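Local atomic coordinates of glycerol trinitrate reductase (Agrobacterium tumefaciens, PDB entry 5EPD), a protein that probably reduces nitrate esters such as glycerol trinitrate as an FMN-dependent flavoenzyme of the Old Yellow Enzyme family, captured here without its flavin. Residues 25-30 and 39-44. Residues are numbered along the deposited sequence; the frame is centred on the assembly and turned at random.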
ATOM      1  N   THR A  25      -7.305 -21.278  10.856  1.00 51.68           N
ATOM      2  CA  THR A  25      -8.092 -20.128  11.404  1.00 51.44           C
ATOM      3  C   THR A  25      -7.235 -18.832  11.454  1.00 46.56           C
ATOM      4  O   THR A  25      -5.991 -18.854  11.325  1.00 37.60           O
ATOM      5  CB  THR A  25      -8.774 -20.479  12.778  1.00 53.44           C
ATOM      6  OG1 THR A  25     -10.140 -20.011  12.787  1.00 53.74           O
ATOM      7  CG2 THR A  25      -7.991 -19.917  14.012  1.00 51.04           C
ATOM      8  N   LEU A  26      -7.947 -17.719  11.633  1.00 46.74           N
ATOM      9  CA  LEU A  26      -7.401 -16.357  11.584  1.00 46.04           C
ATOM     10  C   LEU A  26      -6.186 -16.141  12.480  1.00 41.04           C
ATOM     11  O   LEU A  26      -5.241 -15.431  12.129  1.00 38.02           O
ATOM     12  CB  LEU A  26      -8.484 -15.374  12.034  1.00 49.94           C
ATOM     13  CG  LEU A  26      -8.691 -14.163  11.129  1.00 53.14           C
ATOM     14  CD1 LEU A  26      -9.730 -14.494  10.073  1.00 57.41           C
ATOM     15  CD2 LEU A  26      -9.151 -12.964  11.934  1.00 53.81           C
ATOM     16  N   PHE A  27      -6.237 -16.760  13.652  1.00 39.44           N
ATOM     17  CA  PHE A  27      -5.256 -16.545  14.704  1.00 38.47           C
ATOM     18  C   PHE A  27      -4.076 -17.500  14.726  1.00 40.36           C
ATOM     19  O   PHE A  27      -3.198 -17.358  15.567  1.00 39.26           O
ATOM     20  CB  PHE A  27      -5.969 -16.566  16.047  1.00 36.96           C
ATOM     21  CG  PHE A  27      -7.117 -15.627  16.102  1.00 35.95           C
ATOM     22  CD1 PHE A  27      -6.887 -14.261  16.108  1.00 36.08           C
ATOM     23  CD2 PHE A  27      -8.424 -16.099  16.086  1.00 35.48           C
ATOM     24  CE1 PHE A  27      -7.946 -13.375  16.131  1.00 36.98           C
ATOM     25  CE2 PHE A  27      -9.489 -15.219  16.118  1.00 37.06           C
ATOM     26  CZ  PHE A  27      -9.249 -13.852  16.138  1.00 38.34           C
ATOM     27  N   GLN A  28      -4.004 -18.445  13.804  1.00 45.04           N
ATOM     28  CA  GLN A  28      -2.869 -19.362  13.841  1.00 48.91           C
ATOM     29  C   GLN A  28      -1.815 -18.975  12.809  1.00 44.66           C
ATOM     30  O   GLN A  28      -2.143 -18.348  11.796  1.00 41.50           O
ATOM     31  CB  GLN A  28      -3.308 -20.823  13.731  1.00 58.34           C
ATOM     32  CG  GLN A  28      -4.485 -21.115  12.811  1.00 67.26           C
ATOM     33  CD  GLN A  28      -5.110 -22.473  13.100  1.00 74.76           C
ATOM     34  OE1 GLN A  28      -5.254 -22.868  14.266  1.00 74.74           O
ATOM     35  NE2 GLN A  28      -5.482 -23.202  12.040  1.00 78.11           N
ATOM     36  N   PRO A  29      -0.543 -19.323  13.078  1.00 40.50           N
ATOM     37  CA  PRO A  29       0.555 -18.852  12.255  1.00 40.02           C
ATOM     38  C   PRO A  29       0.552 -19.428  10.851  1.00 40.69           C
ATOM     39  O   PRO A  29      -0.138 -20.400  10.539  1.00 38.48           O
ATOM     40  CB  PRO A  29       1.810 -19.344  12.993  1.00 38.70           C
ATOM     41  CG  PRO A  29       1.341 -19.690  14.339  1.00 40.74           C
ATOM     42  CD  PRO A  29      -0.047 -20.219  14.128  1.00 40.54           C
ATOM     43  N   THR A  30       1.336 -18.810   9.996  1.00 40.88           N
ATOM     44  CA  THR A  30       1.351 -19.216   8.620  1.00 41.24           C
ATOM     45  C   THR A  30       2.609 -18.625   8.040  1.00 41.25           C
ATOM     46  O   THR A  30       3.360 -17.936   8.752  1.00 38.42           O
ATOM     47  CB  THR A  30       0.065 -18.777   7.885  1.00 40.23           C
ATOM     48  OG1 THR A  30       0.205 -19.053   6.497  1.00 40.79           O
ATOM     49  CG2 THR A  30      -0.230 -17.295   8.094  1.00 40.54           C
ATOM     50  N   ASN A  39       0.132 -14.906  12.742  1.00 31.59           N
ATOM     51  CA  ASN A  39      -1.296 -15.139  12.485  1.00 31.76           C
ATOM     52  C   ASN A  39      -1.641 -14.595  11.082  1.00 31.57           C
ATOM     53  O   ASN A  39      -0.773 -14.113  10.348  1.00 27.76           O
ATOM     54  CB  ASN A  39      -2.163 -14.479  13.571  1.00 30.88           C
ATOM     55  CG  ASN A  39      -1.902 -12.988  13.687  1.00 30.47           C
ATOM     56  OD1 ASN A  39      -2.022 -12.248  12.696  1.00 32.48           O
ATOM     57  ND2 ASN A  39      -1.504 -12.536  14.872  1.00 28.40           N
ATOM     58  N   ARG A  40      -2.913 -14.665  10.732  1.00 32.32           N
ATOM     59  CA  ARG A  40      -3.344 -14.383   9.384  1.00 35.36           C
ATOM     60  C   ARG A  40      -3.950 -12.991   9.261  1.00 33.38           C
ATOM     61  O   ARG A  40      -4.583 -12.652   8.237  1.00 30.03           O
ATOM     62  CB  ARG A  40      -4.351 -15.458   8.936  1.00 38.52           C
ATOM     63  CG  ARG A  40      -3.703 -16.796   8.635  1.00 42.10           C
ATOM     64  CD  ARG A  40      -4.746 -17.811   8.211  1.00 46.44           C
ATOM     65  NE  ARG A  40      -4.133 -19.126   8.071  1.00 53.57           N
ATOM     66  CZ  ARG A  40      -3.824 -19.728   6.915  1.00 60.04           C
ATOM     67  NH1 ARG A  40      -4.095 -19.167   5.731  1.00 59.53           N
ATOM     68  NH2 ARG A  40      -3.249 -20.934   6.945  1.00 62.38           N
ATOM     69  N   ILE A  41      -3.768 -12.184  10.301  1.00 32.77           N
ATOM     70  CA  ILE A  41      -4.304 -10.812  10.295  1.00 31.53           C
ATOM     71  C   ILE A  41      -3.245  -9.805   9.800  1.00 31.93           C
ATOM     72  O   ILE A  41      -2.126  -9.698  10.341  1.00 30.90           O
ATOM     73  CB  ILE A  41      -4.854 -10.410  11.677  1.00 30.92           C
ATOM     74  CG1 ILE A  41      -5.962 -11.375  12.103  1.00 29.41           C
ATOM     75  CG2 ILE A  41      -5.384  -8.983  11.648  1.00 30.19           C
ATOM     76  CD1 ILE A  41      -6.200 -11.341  13.596  1.00 30.61           C
ATOM     77  N   VAL A  42      -3.606  -9.077   8.743  1.00 31.31           N
ATOM     78  CA  VAL A  42      -2.720  -8.074   8.170  1.00 29.99           C
ATOM     79  C   VAL A  42      -3.209  -6.655   8.484  1.00 29.35           C
ATOM     80  O   VAL A  42      -4.414  -6.353   8.402  1.00 26.79           O
ATOM     81  CB  VAL A  42      -2.603  -8.299   6.658  1.00 30.41           C
ATOM     82  CG1 VAL A  42      -1.685  -7.271   6.020  1.00 30.53           C
ATOM     83  CG2 VAL A  42      -2.120  -9.726   6.413  1.00 30.25           C
ATOM     84  N   MET A  43      -2.271  -5.806   8.887  1.00 28.34           N
ATOM     85  CA  MET A  43      -2.541  -4.386   9.008  1.00 28.71           C
ATOM     86  C   MET A  43      -2.322  -3.747   7.646  1.00 26.17           C
ATOM     87  O   MET A  43      -1.207  -3.699   7.129  1.00 24.50           O
ATOM     88  CB  MET A  43      -1.635  -3.716  10.051  1.00 29.56           C
ATOM     89  CG  MET A  43      -1.860  -2.208  10.152  1.00 29.01           C
ATOM     90  SD  MET A  43      -0.883  -1.533  11.497  1.00 29.03           S
ATOM     91  CE  MET A  43      -1.005   0.214  11.135  1.00 28.84           C
ATOM     92  N   ALA A  44      -3.398  -3.232   7.087  1.00 25.71           N
ATOM     93  CA  ALA A  44      -3.341  -2.640   5.774  1.00 25.80           C
ATOM     94  C   ALA A  44      -2.584  -1.294   5.785  1.00 26.25           C
ATOM     95  O   ALA A  44      -2.431  -0.644   6.845  1.00 24.74           O
ATOM     96  CB  ALA A  44      -4.752  -2.459   5.266  1.00 26.49           C
TER
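Leu26 and Ile41 meet on the tightly packed side of this contact, their side chains crossing at about a right angle with Leu26 CD2 3.6 Å from Ile41 CG1. With Ile41 CG1 beside its backbone N (chi1 -59°) and CD1 extended beyond it, the side chain reaches the Phe27 ring obliquely, Ile41 CD1 standing 3.7 Å from Phe27 CE1. Leu26 CB sits over the centre of one face of that ring, and helices 319-327 and 346-352 pack against the same cluster. Next to it Arg40 N donates to Leu26 O at 2.8 Å in a fairly straight bond (159° at the hydrogen), while Asn39 CA makes a CA-H...O contact of 3.4 Å with Gln28 O. These contacts hold the type I turn from Thr25 to Gln28 against the start of strand 41-43, the first of the TIM barrel. Asn39 OD1 introduces that strand with an Asx turn, accepting from Ile41 N at 3.0 Å. Arg40 lies extended against the turn, CD 3.5 Å from Thr25 O and NE buried without a partner in the model; Thr30 OG1 lies 3.9 Å above one guanidinium face, offset toward its rim, and Arg40 NH1 is hydrogen-bonded to Asp332 O. The fit is looser at exposed Gln28 and Pro29, whose side chains point away.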